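Local coordinates for uncharacterized protein (Staphylococcus aureus subsp. aureus, PDB 4H0A), which is of unknown function but belongs to the CAP family of cysteine-rich secretory proteins and carries a CAP-associated N-terminal region, at residues Asp67-Tyr72 with Ser84-Glu89. Numbering follows the deposited sequence.
Sequences DGYKNY and STKREE. With EDO (1,2-ethanediol), chain C.
Lys86 lies across the ring of Tyr69, and this pair packs tightly at the open end of the 69-76/79-86 beta hairpin. Lys86 CG is anti to the backbone N (chi1 -173°), and the chain then bends at chi2. CD sits over one face of the ring, offset toward the rim, 3.8 Å from the Tyr69 centroid in a CH-pi contact. NZ is 4.4 Å from that centroid, an off-centre cation-pi contact. The same NZ donates to Asp67 O at 2.8 Å, nearly in line with the carbonyl, which ties the lysine to the backbone two residues before Tyr69.

Lys70 and Thr85 form an antiparallel hydrogen-bonded pair. Lys70 N donates to Thr85 O at 3.0 Å, and Thr85 N to Lys70 O at 2.8 Å. Next to it, Asn71 and Ser84 are a non-hydrogen-bonded pair whose side chains meet on the sheet face shared with Tyr69. Ser84 OG donates to Asn71 OD1 at 2.7 Å; Asn71 ND2 turns to a bound 1,2-ethanediol, probably from the crystallisation liquor. On the other face, Thr85 CG2 lies 3.8 Å from Tyr72 CE1.

The solvent side is looser. Lys70 runs outward in an extended chain. A water bridges Gly68 O and, weakly, Arg87 N. The type I' turn from Lys86 to Glu89 leads into strand 89-96.

Both strands are internal to an antiparallel sheet, between strands 61-65 and 89-96. Helix 174-180 touches Tyr69 through Met176 and Asp179, while Ile49 reaches Thr85 and Tyr72 on the other face.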
ATOM      1  N   ASP A  67      -4.775 -16.214   4.503  1.00 57.78           N
ATOM      2  CA  ASP A  67      -5.308 -16.933   3.343  1.00 57.87           C
ATOM      3  C   ASP A  67      -4.215 -17.624   2.502  1.00 56.27           C
ATOM      4  O   ASP A  67      -4.428 -17.870   1.316  1.00 56.97           O
ATOM      5  CB  ASP A  67      -6.171 -16.011   2.456  1.00 60.67           C
ATOM      6  CG  ASP A  67      -7.128 -15.156   3.255  1.00 70.56           C
ATOM      7  OD1 ASP A  67      -7.772 -15.693   4.183  1.00 73.14           O
ATOM      8  OD2 ASP A  67      -7.193 -13.941   2.992  1.00 74.59           O
ATOM      9  N   GLY A  68      -3.107 -18.004   3.129  1.00 48.38           N
ATOM     10  CA  GLY A  68      -2.073 -18.799   2.481  1.00 46.20           C
ATOM     11  C   GLY A  68      -1.173 -18.121   1.474  1.00 47.02           C
ATOM     12  O   GLY A  68      -0.589 -18.817   0.639  1.00 45.83           O
ATOM     13  N   TYR A  69      -0.996 -16.788   1.565  1.00 40.77           N
ATOM     14  CA  TYR A  69      -0.078 -16.073   0.689  1.00 39.14           C
ATOM     15  C   TYR A  69       1.269 -15.857   1.391  1.00 37.93           C
ATOM     16  O   TYR A  69       1.363 -15.953   2.615  1.00 35.61           O
ATOM     17  CB  TYR A  69      -0.651 -14.717   0.270  1.00 41.28           C
ATOM     18  CG  TYR A  69      -1.876 -14.817  -0.608  1.00 44.36           C
ATOM     19  CD1 TYR A  69      -1.761 -14.959  -1.985  1.00 46.00           C
ATOM     20  CD2 TYR A  69      -3.150 -14.746  -0.064  1.00 47.36           C
ATOM     21  CE1 TYR A  69      -2.891 -15.027  -2.801  1.00 47.25           C
ATOM     22  CE2 TYR A  69      -4.285 -14.816  -0.867  1.00 50.26           C
ATOM     23  CZ  TYR A  69      -4.152 -14.937  -2.240  1.00 56.41           C
ATOM     24  OH  TYR A  69      -5.254 -15.014  -3.063  1.00 57.51           O
ATOM     25  N   LYS A  70       2.294 -15.560   0.607  1.00 33.94           N
ATOM     26  CA  LYS A  70       3.632 -15.265   1.121  1.00 34.11           C
ATOM     27  C   LYS A  70       4.148 -14.030   0.422  1.00 38.03           C
ATOM     28  O   LYS A  70       4.002 -13.930  -0.798  1.00 39.84           O
ATOM     29  CB  LYS A  70       4.584 -16.448   0.891  1.00 37.48           C
ATOM     30  CG  LYS A  70       4.833 -17.319   2.093  1.00 58.61           C
ATOM     31  CD  LYS A  70       6.142 -18.074   1.901  1.00 65.68           C
ATOM     32  CE  LYS A  70       6.201 -19.341   2.693  1.00 68.49           C
ATOM     33  NZ  LYS A  70       7.133 -20.317   2.083  1.00 81.02           N
ATOM     34  N   ASN A  71       4.724 -13.078   1.170  1.00 31.97           N
ATOM     35  CA  ASN A  71       5.268 -11.863   0.565  1.00 29.49           C
ATOM     36  C   ASN A  71       6.776 -11.910   0.552  1.00 33.01           C
ATOM     37  O   ASN A  71       7.379 -12.382   1.509  1.00 32.55           O
ATOM     38  CB  ASN A  71       4.789 -10.612   1.306  1.00 30.38           C
ATOM     39  CG  ASN A  71       3.534  -9.995   0.730  1.00 44.78           C
ATOM     40  OD1 ASN A  71       3.012 -10.441  -0.275  1.00 41.61           O
ATOM     41  ND2 ASN A  71       3.011  -8.971   1.355  1.00 32.35           N
ATOM     42  N   TYR A  72       7.381 -11.456  -0.557  1.00 29.80           N
ATOM     43  CA  TYR A  72       8.827 -11.353  -0.747  1.00 28.99           C
ATOM     44  C   TYR A  72       9.123  -9.907  -0.980  1.00 31.93           C
ATOM     45  O   TYR A  72       8.506  -9.321  -1.873  1.00 31.14           O
ATOM     46  CB  TYR A  72       9.294 -12.183  -1.960  1.00 30.18           C
ATOM     47  CG  TYR A  72       9.190 -13.675  -1.778  1.00 31.85           C
ATOM     48  CD1 TYR A  72       7.954 -14.312  -1.778  1.00 34.00           C
ATOM     49  CD2 TYR A  72      10.334 -14.464  -1.681  1.00 32.46           C
ATOM     50  CE1 TYR A  72       7.852 -15.689  -1.584  1.00 33.45           C
ATOM     51  CE2 TYR A  72      10.245 -15.845  -1.515  1.00 33.87           C
ATOM     52  CZ  TYR A  72       9.000 -16.448  -1.449  1.00 39.35           C
ATOM     53  OH  TYR A  72       8.899 -17.803  -1.300  1.00 42.93           O
ATOM     54  N   SER A  84       3.845 -10.842  -3.963  1.00 30.52           N
ATOM     55  CA  SER A  84       3.016 -11.835  -3.263  1.00 31.90           C
ATOM     56  C   SER A  84       2.946 -13.104  -4.068  1.00 36.19           C
ATOM     57  O   SER A  84       2.804 -13.039  -5.291  1.00 37.82           O
ATOM     58  CB  SER A  84       1.603 -11.309  -3.029  1.00 35.18           C
ATOM     59  OG  SER A  84       1.631  -9.997  -2.497  1.00 35.65           O
ATOM     60  N   THR A  85       2.986 -14.248  -3.390  1.00 31.88           N
ATOM     61  CA  THR A  85       2.932 -15.543  -4.042  1.00 33.39           C
ATOM     62  C   THR A  85       1.911 -16.455  -3.372  1.00 38.36           C
ATOM     63  O   THR A  85       1.554 -16.261  -2.213  1.00 37.00           O
ATOM     64  CB  THR A  85       4.322 -16.231  -4.007  1.00 37.12           C
ATOM     65  OG1 THR A  85       4.583 -16.643  -2.672  1.00 37.34           O
ATOM     66  CG2 THR A  85       5.459 -15.327  -4.499  1.00 34.12           C
ATOM     67  N   LYS A  86       1.458 -17.447  -4.117  1.00 38.22           N
ATOM     68  CA  LYS A  86       0.569 -18.501  -3.641  1.00 39.88           C
ATOM     69  C   LYS A  86       1.043 -19.762  -4.308  1.00 46.89           C
ATOM     70  O   LYS A  86       1.078 -19.799  -5.535  1.00 46.58           O
ATOM     71  CB  LYS A  86      -0.903 -18.205  -3.951  1.00 44.47           C
ATOM     72  CG  LYS A  86      -1.861 -19.234  -3.307  1.00 57.28           C
ATOM     73  CD  LYS A  86      -2.965 -18.553  -2.524  1.00 65.61           C
ATOM     74  CE  LYS A  86      -3.979 -19.516  -1.977  1.00 79.29           C
ATOM     75  NZ  LYS A  86      -5.077 -18.806  -1.273  1.00 91.33           N
ATOM     76  N   ARG A  87       1.519 -20.740  -3.514  1.00 46.18           N
ATOM     77  CA  ARG A  87       2.096 -22.001  -3.997  1.00 48.69           C
ATOM     78  C   ARG A  87       3.333 -21.700  -4.869  1.00 51.45           C
ATOM     79  O   ARG A  87       3.514 -22.305  -5.922  1.00 53.07           O
ATOM     80  CB  ARG A  87       1.046 -22.845  -4.749  1.00 54.54           C
ATOM     81  CG  ARG A  87      -0.180 -23.159  -3.894  1.00 69.33           C
ATOM     82  CD  ARG A  87      -1.181 -24.053  -4.613  1.00 86.96           C
ATOM     83  NE  ARG A  87      -2.570 -23.670  -4.337  1.00 99.69           N
ATOM     84  CZ  ARG A  87      -3.227 -22.662  -4.916  1.00120.12           C
ATOM     85  NH1 ARG A  87      -2.625 -21.895  -5.824  1.00110.39           N
ATOM     86  NH2 ARG A  87      -4.488 -22.407  -4.586  1.00110.45           N
ATOM     87  N   GLU A  88       4.143 -20.702  -4.440  1.00 45.05           N
ATOM     88  CA  GLU A  88       5.364 -20.240  -5.106  1.00 44.08           C
ATOM     89  C   GLU A  88       5.100 -19.524  -6.446  1.00 46.82           C
ATOM     90  O   GLU A  88       6.066 -19.090  -7.064  1.00 46.87           O
ATOM     91  CB  GLU A  88       6.373 -21.392  -5.318  1.00 47.07           C
ATOM     92  CG  GLU A  88       6.688 -22.166  -4.048  1.00 56.27           C
ATOM     93  CD  GLU A  88       7.745 -23.242  -4.196  1.00 80.40           C
ATOM     94  OE1 GLU A  88       8.215 -23.474  -5.334  1.00 77.37           O
ATOM     95  OE2 GLU A  88       8.098 -23.862  -3.164  1.00 72.11           O
ATOM     96  N   GLU A  89       3.831 -19.325  -6.863  1.00 42.90           N
ATOM     97  CA  GLU A  89       3.507 -18.595  -8.098  1.00 42.14           C
ATOM     98  C   GLU A  89       3.302 -17.147  -7.750  1.00 41.29           C
ATOM     99  O   GLU A  89       2.546 -16.864  -6.830  1.00 39.64           O
ATOM    100  CB  GLU A  89       2.231 -19.159  -8.754  1.00 45.39           C
ATOM    101  CG  GLU A  89       1.932 -18.554 -10.118  1.00 60.34           C
ATOM    102  CD  GLU A  89       0.671 -19.076 -10.781  1.00 83.88           C
ATOM    103  OE1 GLU A  89      -0.372 -19.172 -10.094  1.00 70.98           O
ATOM    104  OE2 GLU A  89       0.715 -19.347 -12.002  1.00 83.11           O
TER
HETATM  105  C1  EDO C 401       1.197  -5.746  -1.098  1.00 40.59           C
HETATM  106  O1  EDO C 401       1.111  -5.625  -2.507  1.00 35.22           O
HETATM  107  C2  EDO C 401       0.679  -7.177  -0.794  1.00 43.37           C
HETATM  108  O2  EDO C 401       0.659  -7.414   0.595  1.00 44.16           O
HETATM  109  O   HOH W   1       1.884 -19.589  -0.373  1.00 55.64           O